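Side-chain contacts in cortical-lytic enzyme (Clostridium perfringens, PDB 5JIP), which probably acts as a lysozyme-type muramidase of glycoside hydrolase family 25, hydrolysing the peptidoglycan of the spore cortex during germination: residues 120-124 / 125-129; 272-275 / 276-280; 50-54 / 55-59. All coordinates share one frame; numbering follows the deposited sequence.

Contact 1: residues 120-124 / 125-129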
loop_
_atom_site.group_PDB
_atom_site.type_symbol
_atom_site.label_atom_id
_atom_site.label_comp_id
_atom_site.label_asym_id
_atom_site.label_seq_id
_atom_site.Cartn_x
_atom_site.Cartn_y
_atom_site.Cartn_z
ATOM N N LYS A 120 -15.011 5.066 -37.384
ATOM C CA LYS A 120 -16.080 5.250 -36.416
ATOM C C LYS A 120 -16.768 3.939 -36.086
ATOM O O LYS A 120 -17.941 3.943 -35.712
ATOM C CB LYS A 120 -17.081 6.277 -36.935
ATOM C CG LYS A 120 -16.446 7.651 -37.182
ATOM C CD LYS A 120 -17.295 8.774 -36.577
ATOM C CE LYS A 120 -18.598 8.997 -37.352
ATOM N NZ LYS A 120 -18.361 9.500 -38.741
ATOM N N SER A 121 -16.054 2.808 -36.207
ATOM C CA SER A 121 -16.734 1.520 -36.147
ATOM C C SER A 121 -17.127 1.140 -34.732
ATOM O O SER A 121 -18.066 0.353 -34.558
ATOM C CB SER A 121 -15.867 0.419 -36.768
ATOM O OG SER A 121 -14.618 0.318 -36.116
ATOM N N LEU A 122 -16.471 1.697 -33.716
ATOM C CA LEU A 122 -16.812 1.403 -32.330
ATOM C C LEU A 122 -17.137 2.688 -31.592
ATOM O O LEU A 122 -16.489 3.720 -31.798
ATOM C CB LEU A 122 -15.675 0.675 -31.595
ATOM C CG LEU A 122 -15.264 -0.701 -32.127
ATOM C CD1 LEU A 122 -14.121 -1.260 -31.283
ATOM C CD2 LEU A 122 -16.423 -1.655 -32.157
ATOM N N THR A 123 -18.152 2.620 -30.735
ATOM C CA THR A 123 -18.376 3.698 -29.788
ATOM C C THR A 123 -17.307 3.656 -28.691
ATOM O O THR A 123 -16.627 2.647 -28.478
ATOM C CB THR A 123 -19.768 3.592 -29.163
ATOM O OG1 THR A 123 -19.799 2.473 -28.277
ATOM C CG2 THR A 123 -20.829 3.392 -30.217
ATOM N N THR A 124 -17.161 4.781 -27.993
ATOM C CA THR A 124 -16.276 4.803 -26.837
ATOM C C THR A 124 -16.665 3.734 -25.820
ATOM O O THR A 124 -15.794 3.076 -25.236
ATOM C CB THR A 124 -16.293 6.184 -26.220
ATOM O OG1 THR A 124 -15.850 7.118 -27.204
ATOM C CG2 THR A 124 -15.390 6.243 -24.972
ATOM N N THR A 125 -17.968 3.533 -25.594
ATOM C CA THR A 125 -18.382 2.482 -24.665
ATOM C C THR A 125 -17.928 1.123 -25.169
ATOM O O THR A 125 -17.420 0.300 -24.400
ATOM C CB THR A 125 -19.901 2.492 -24.468
ATOM O OG1 THR A 125 -20.318 3.772 -23.968
ATOM C CG2 THR A 125 -20.345 1.392 -23.488
ATOM N N GLU A 126 -18.098 0.867 -26.463
ATOM C CA GLU A 126 -17.713 -0.429 -26.995
ATOM C C GLU A 126 -16.202 -0.640 -26.898
ATOM O O GLU A 126 -15.751 -1.735 -26.534
ATOM C CB GLU A 126 -18.196 -0.558 -28.442
ATOM C CG GLU A 126 -19.705 -0.696 -28.555
ATOM C CD GLU A 126 -20.217 -0.584 -29.972
ATOM O OE1 GLU A 126 -19.660 0.220 -30.755
ATOM O OE2 GLU A 126 -21.187 -1.317 -30.291
ATOM N N LEU A 127 -15.411 0.383 -27.224
ATOM C CA LEU A 127 -13.957 0.218 -27.181
ATOM C C LEU A 127 -13.492 0.004 -25.746
ATOM O O LEU A 127 -12.746 -0.935 -25.454
ATOM C CB LEU A 127 -13.263 1.425 -27.791
ATOM C CG LEU A 127 -11.729 1.405 -27.768
ATOM C CD1 LEU A 127 -11.202 0.230 -28.547
ATOM C CD2 LEU A 127 -11.125 2.679 -28.349
ATOM N N VAL A 128 -13.958 0.846 -24.827
ATOM C CA VAL A 128 -13.522 0.732 -23.443
ATOM C C VAL A 128 -14.005 -0.583 -22.836
ATOM O O VAL A 128 -13.262 -1.230 -22.103
ATOM C CB VAL A 128 -13.983 1.963 -22.630
ATOM C CG1 VAL A 128 -13.748 1.763 -21.143
ATOM C CG2 VAL A 128 -13.272 3.264 -23.084
ATOM N N ASN A 129 -15.264 -0.986 -23.087
ATOM C CA ASN A 129 -15.725 -2.282 -22.611
ATOM C C ASN A 129 -14.816 -3.418 -23.087
ATOM O O ASN A 129 -14.566 -4.377 -22.347
ATOM C CB ASN A 129 -17.156 -2.539 -23.072
ATOM C CG ASN A 129 -18.175 -1.812 -22.230
ATOM O OD1 ASN A 129 -17.837 -1.149 -21.239
ATOM N ND2 ASN A 129 -19.433 -1.941 -22.612
HETATM O O HOH W 1 -20.495 1.131 -32.999
#
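Thr123 and Glu126 exchange bonds as a capping box at the start of helix 124-142. Glu126 N donates to Thr123 OG1 at 3.0 Å, and in return Glu126 OE1 takes the N-H of Thr123 at 2.8 Å, an almost straight bond (172°) that reaches the carboxylate oxygen on its anti side. A chi1 of 71° sets Thr123 OG1 between its own N and carbonyl carbon, facing Glu126 N; the return bond uses the backbone N-H, with Glu126 folding its extended chain back across the threonine. OE1 has a further donor: a bridging water gives one proton to it, water O to Glu126 OE1 2.6 Å, and the other to Ser121 O. Two donors on one oxygen would be expected to favour the charged carboxylate. Behind the box the helical bonds begin at once, Leu127 N to Thr123 O at 2.9 Å and Val128 N to Thr124 O at the same length. The apolar part is slight: Leu122 CD1 lies 4.3 Å from Leu127 CD1. Thr124 OG1 has weak hydrogen bonds to Tyr158 O and Asp159 OD2. The cap thus ends the loop that follows strand 111-113, with Lys80 against Leu122 and Glu126, and Tyr158, just after helix 152-157, against Leu127.

Contact 2: residues 272-275 / 276-280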
loop_
_atom_site.group_PDB
_atom_site.type_symbol
_atom_site.label_atom_id
_atom_site.label_comp_id
_atom_site.label_asym_id
_atom_site.label_seq_id
_atom_site.Cartn_x
_atom_site.Cartn_y
_atom_site.Cartn_z
ATOM N N GLY A 272 -2.165 -12.352 7.929
ATOM C CA GLY A 272 -2.166 -10.919 8.146
ATOM C C GLY A 272 -1.498 -10.177 7.013
ATOM O O GLY A 272 -0.781 -10.751 6.183
ATOM N N THR A 273 -1.755 -8.870 6.997
ATOM C CA THR A 273 -1.133 -7.936 6.069
ATOM C C THR A 273 -0.321 -6.923 6.856
ATOM O O THR A 273 -0.815 -6.356 7.833
ATOM C CB THR A 273 -2.186 -7.231 5.211
ATOM O OG1 THR A 273 -2.942 -8.216 4.503
ATOM C CG2 THR A 273 -1.545 -6.283 4.219
ATOM N N LEU A 274 0.927 -6.721 6.448
ATOM C CA LEU A 274 1.819 -5.781 7.124
ATOM C C LEU A 274 2.152 -4.625 6.187
ATOM O O LEU A 274 2.140 -4.799 4.962
ATOM C CB LEU A 274 3.121 -6.456 7.559
ATOM C CG LEU A 274 3.088 -7.597 8.576
ATOM C CD1 LEU A 274 2.302 -7.185 9.810
ATOM C CD2 LEU A 274 2.567 -8.858 7.936
ATOM N N PRO A 275 2.471 -3.442 6.716
ATOM C CA PRO A 275 2.838 -2.306 5.868
ATOM C C PRO A 275 4.312 -2.383 5.453
ATOM O O PRO A 275 5.070 -3.254 5.878
ATOM C CB PRO A 275 2.562 -1.099 6.768
ATOM C CG PRO A 275 2.881 -1.649 8.182
ATOM C CD PRO A 275 2.380 -3.063 8.140
ATOM N N ARG A 276 4.727 -1.387 4.669
ATOM C CA ARG A 276 5.989 -1.463 3.929
ATOM C C ARG A 276 7.222 -1.506 4.830
ATOM O O ARG A 276 8.247 -2.084 4.434
ATOM C CB ARG A 276 6.099 -0.294 2.969
ATOM C CG ARG A 276 6.158 1.033 3.660
ATOM C CD ARG A 276 6.127 2.204 2.689
ATOM N NE ARG A 276 4.860 2.347 1.972
ATOM C CZ ARG A 276 4.597 3.357 1.140
ATOM N NH1 ARG A 276 3.426 3.420 0.499
ATOM N NH2 ARG A 276 5.513 4.313 0.947
ATOM N N LYS A 277 7.178 -0.890 6.010
ATOM C CA LYS A 277 8.349 -0.902 6.898
ATOM C C LYS A 277 8.403 -2.114 7.830
ATOM O O LYS A 277 9.390 -2.265 8.571
ATOM C CB LYS A 277 8.387 0.359 7.744
ATOM C CG LYS A 277 8.649 1.632 6.968
ATOM C CD LYS A 277 8.672 2.820 7.914
ATOM C CE LYS A 277 9.042 4.111 7.195
ATOM N NZ LYS A 277 8.236 4.349 5.974
ATOM N N ALA A 278 7.395 -2.981 7.792
ATOM C CA ALA A 278 7.306 -4.101 8.718
ATOM C C ALA A 278 8.359 -5.160 8.430
ATOM O O ALA A 278 8.744 -5.391 7.281
ATOM C CB ALA A 278 5.929 -4.744 8.648
ATOM N N THR A 279 8.826 -5.799 9.505
ATOM C CA THR A 279 9.756 -6.923 9.417
ATOM C C THR A 279 9.371 -8.075 10.342
ATOM O O THR A 279 10.157 -9.026 10.496
ATOM C CB THR A 279 11.202 -6.466 9.709
ATOM O OG1 THR A 279 11.312 -5.943 11.032
ATOM C CG2 THR A 279 11.644 -5.397 8.723
ATOM N N LYS A 280 8.185 -8.043 10.947
ATOM C CA LYS A 280 7.776 -9.121 11.829
ATOM C C LYS A 280 6.257 -9.132 12.009
ATOM O O LYS A 280 5.566 -8.157 11.718
ATOM C CB LYS A 280 8.471 -8.988 13.190
ATOM C CG LYS A 280 8.161 -7.694 13.928
ATOM C CD LYS A 280 8.903 -7.626 15.226
ATOM C CE LYS A 280 8.837 -6.215 15.836
ATOM N NZ LYS A 280 9.471 -6.220 17.172
#
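Leu274 CB and Ala278 CB press together at 3.5 Å, closer than carbons usually come, and this pair is the dense spot of the contact. Ala278 CB also rests 4.0 Å from Pro275 CD, so the methyl sits against the leucine and the proline ring together. Leu274 CD1 comes 3.9 Å from Lys280 O, where strand 280-284 begins; Trp251 packs on the same leucine. What brings Ala278 back over the strand end is a type I beta turn, Pro275 to Ala278, in the connection from strand 269-275 to strand 280-284. It is closed by Ala278 N to Pro275 O at 3.0 Å, the donor standing 47° out of the carbonyl plane. The corners of the turn are looser. Arg276 and Lys277 send their chains away from the strand, the lysine into an exposed position and the arginine, bent at chi3 (67°), to Asn260 through NH1. The second subunit of the assembly reaches this side: its Ile305 packs on Pro275 and Arg276, and its Asp172 touches Lys277. Lys280, whose CB points away from strand residues 272-275, makes salt bridges through NZ with Asp132 and Asp136 of that subunit.

Contact 3: residues 50-54 / 55-59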
loop_
_atom_site.group_PDB
_atom_site.type_symbol
_atom_site.label_atom_id
_atom_site.label_comp_id
_atom_site.label_asym_id
_atom_site.label_seq_id
_atom_site.Cartn_x
_atom_site.Cartn_y
_atom_site.Cartn_z
ATOM N N LEU A 50 -4.371 -13.945 -34.568
ATOM C CA LEU A 50 -3.276 -13.921 -33.604
ATOM C C LEU A 50 -1.980 -14.418 -34.244
ATOM O O LEU A 50 -1.924 -15.534 -34.775
ATOM C CB LEU A 50 -3.637 -14.790 -32.399
ATOM C CG LEU A 50 -2.740 -14.719 -31.150
ATOM C CD1 LEU A 50 -1.366 -15.375 -31.323
ATOM C CD2 LEU A 50 -2.566 -13.296 -30.710
ATOM N N ARG A 51 -0.939 -13.599 -34.192
ATOM C CA ARG A 51 0.398 -14.003 -34.615
ATOM C C ARG A 51 1.394 -13.735 -33.498
ATOM O O ARG A 51 1.482 -12.610 -33.000
ATOM C CB ARG A 51 0.826 -13.255 -35.866
ATOM C CG ARG A 51 -0.002 -13.609 -37.077
ATOM C CD ARG A 51 0.390 -12.806 -38.282
ATOM N NE ARG A 51 -0.143 -13.434 -39.493
ATOM C CZ ARG A 51 0.141 -13.043 -40.725
ATOM N NH1 ARG A 51 0.960 -12.008 -40.938
ATOM N NH2 ARG A 51 -0.402 -13.693 -41.746
ATOM N N ILE A 52 2.212 -14.735 -33.177
ATOM C CA ILE A 52 3.336 -14.499 -32.288
ATOM C C ILE A 52 4.360 -13.672 -33.034
ATOM O O ILE A 52 4.607 -13.884 -34.231
ATOM C CB ILE A 52 3.949 -15.826 -31.804
ATOM C CG1 ILE A 52 5.031 -15.552 -30.764
ATOM C CG2 ILE A 52 4.605 -16.579 -32.952
ATOM C CD1 ILE A 52 5.478 -16.802 -30.002
ATOM N N ASP A 53 4.925 -12.681 -32.359
ATOM C CA ASP A 53 5.984 -11.898 -32.963
ATOM C C ASP A 53 7.176 -12.814 -33.244
ATOM O O ASP A 53 7.538 -13.655 -32.418
ATOM C CB ASP A 53 6.375 -10.734 -32.037
ATOM C CG ASP A 53 7.556 -9.941 -32.566
ATOM O OD1 ASP A 53 8.695 -10.432 -32.453
ATOM O OD2 ASP A 53 7.361 -8.823 -33.102
ATOM N N ASN A 54 7.763 -12.684 -34.435
ATOM C CA ASN A 54 8.751 -13.666 -34.886
ATOM C C ASN A 54 10.121 -13.530 -34.231
ATOM O O ASN A 54 10.969 -14.412 -34.440
ATOM C CB ASN A 54 8.897 -13.586 -36.400
ATOM C CG ASN A 54 7.673 -14.126 -37.106
ATOM O OD1 ASN A 54 7.254 -15.258 -36.842
ATOM N ND2 ASN A 54 7.066 -13.312 -37.959
ATOM N N LYS A 55 10.371 -12.454 -33.469
ATOM C CA LYS A 55 11.587 -12.323 -32.685
ATOM C C LYS A 55 11.337 -12.379 -31.180
ATOM O O LYS A 55 12.305 -12.422 -30.412
ATOM C CB LYS A 55 12.305 -11.002 -33.024
ATOM C CG LYS A 55 12.926 -10.950 -34.430
ATOM C CD LYS A 55 14.165 -11.783 -34.475
ATOM C CE LYS A 55 14.996 -11.425 -35.687
ATOM N NZ LYS A 55 16.218 -12.281 -35.765
ATOM N N PHE A 56 10.076 -12.436 -30.739
ATOM C CA PHE A 56 9.797 -12.370 -29.309
ATOM C C PHE A 56 10.564 -13.431 -28.519
ATOM O O PHE A 56 11.251 -13.117 -27.542
ATOM C CB PHE A 56 8.297 -12.488 -29.056
ATOM C CG PHE A 56 7.959 -12.604 -27.603
ATOM C CD1 PHE A 56 8.386 -11.631 -26.718
ATOM C CD2 PHE A 56 7.242 -13.678 -27.119
ATOM C CE1 PHE A 56 8.132 -11.731 -25.375
ATOM C CE2 PHE A 56 6.968 -13.788 -25.778
ATOM C CZ PHE A 56 7.413 -12.806 -24.893
ATOM N N LEU A 57 10.438 -14.699 -28.895
ATOM C CA LEU A 57 11.078 -15.725 -28.084
ATOM C C LEU A 57 12.581 -15.481 -27.993
ATOM O O LEU A 57 13.166 -15.514 -26.904
ATOM C CB LEU A 57 10.778 -17.116 -28.649
ATOM C CG LEU A 57 9.309 -17.501 -28.723
ATOM C CD1 LEU A 57 9.188 -18.899 -29.283
ATOM C CD2 LEU A 57 8.668 -17.398 -27.369
ATOM N N GLU A 58 13.198 -15.141 -29.108
ATOM C CA GLU A 58 14.637 -14.925 -29.114
ATOM C C GLU A 58 15.018 -13.698 -28.309
ATOM O O GLU A 58 15.980 -13.726 -27.527
ATOM C CB GLU A 58 15.098 -14.774 -30.550
ATOM C CG GLU A 58 16.495 -14.265 -30.725
ATOM C CD GLU A 58 16.868 -14.002 -32.196
ATOM O OE1 GLU A 58 16.162 -14.482 -33.110
ATOM O OE2 GLU A 58 17.874 -13.299 -32.430
ATOM N N PHE A 59 14.267 -12.608 -28.499
ATOM C CA PHE A 59 14.568 -11.361 -27.817
ATOM C C PHE A 59 14.373 -11.507 -26.310
ATOM O O PHE A 59 15.164 -10.977 -25.524
ATOM C CB PHE A 59 13.667 -10.253 -28.362
ATOM C CG PHE A 59 14.090 -9.664 -29.698
ATOM C CD1 PHE A 59 15.223 -10.091 -30.366
ATOM C CD2 PHE A 59 13.325 -8.671 -30.286
ATOM C CE1 PHE A 59 15.593 -9.512 -31.579
ATOM C CE2 PHE A 59 13.681 -8.119 -31.497
ATOM C CZ PHE A 59 14.838 -8.540 -32.132
HETATM O O HOH W 2 9.314 -15.584 -31.550
HETATM O O HOH W 3 12.097 -15.690 -31.683
HETATM O O HOH W 4 13.969 -15.404 -33.761
#
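Asp53 caps the turn that carries strand 51-52 into helix 56-66, in the TIM-barrel-clan domain of this family 25 enzyme. Its OD1 accepts from Lys55 N at 2.8 Å, met from above the carboxylate plane, 35° out of it. The aspartate CG lies opposite its backbone N (chi1 175°), which brings the carboxylate to the N-H of Lys55; OD2 accepts from Glu21 N. The backbone adds Phe56 N to Asp53 O at 3.3 Å, a bond that approaches from well above the carbonyl plane. Waters extend the polar network: one joins Asp53 O to Leu57 N, another joins Asn54 O to Glu58 N, and a third links Asn54 O to Glu58 OE1. There are two salt bridges: buried Asp53 OD2 pairs with Arg41, and Lys55 NZ with Glu58 OE1, whose hydrogen bond, 3.4 Å, is weak. The apolar contacts are fewer. Ile52 crosses Leu57 at about a right angle, its CD1 4.1 Å from Leu57 CG, while Phe56 CB lies 4.0 Å from Asp53 CB before its ring heads off to Leu40 and Ala72. Over the centre of the Phe59 ring lies Lys55 CB, 3.5 Å above the plane.

In the fold
Contacts 1 and 3, about 29 Å apart between centres, both lie where the chain enters a helix and both use a side-chain capping bond, at the N-cap in one and on the lead-in turn in the other. In contact 1 the cap is reciprocal, between threonine and glutamate; in contact 3 a buried aspartate does the capping, salt-bridged to an arginine of strand 38-44, with more water. Both are partly buried. Contact 2 lies across the chain's centre, on the surface of the beta-rich C-terminal part. It leads from the edge strand of a four-stranded sheet to that of a three-stranded one, relies on carbon packing and one backbone bond, and alone is touched by the second subunit.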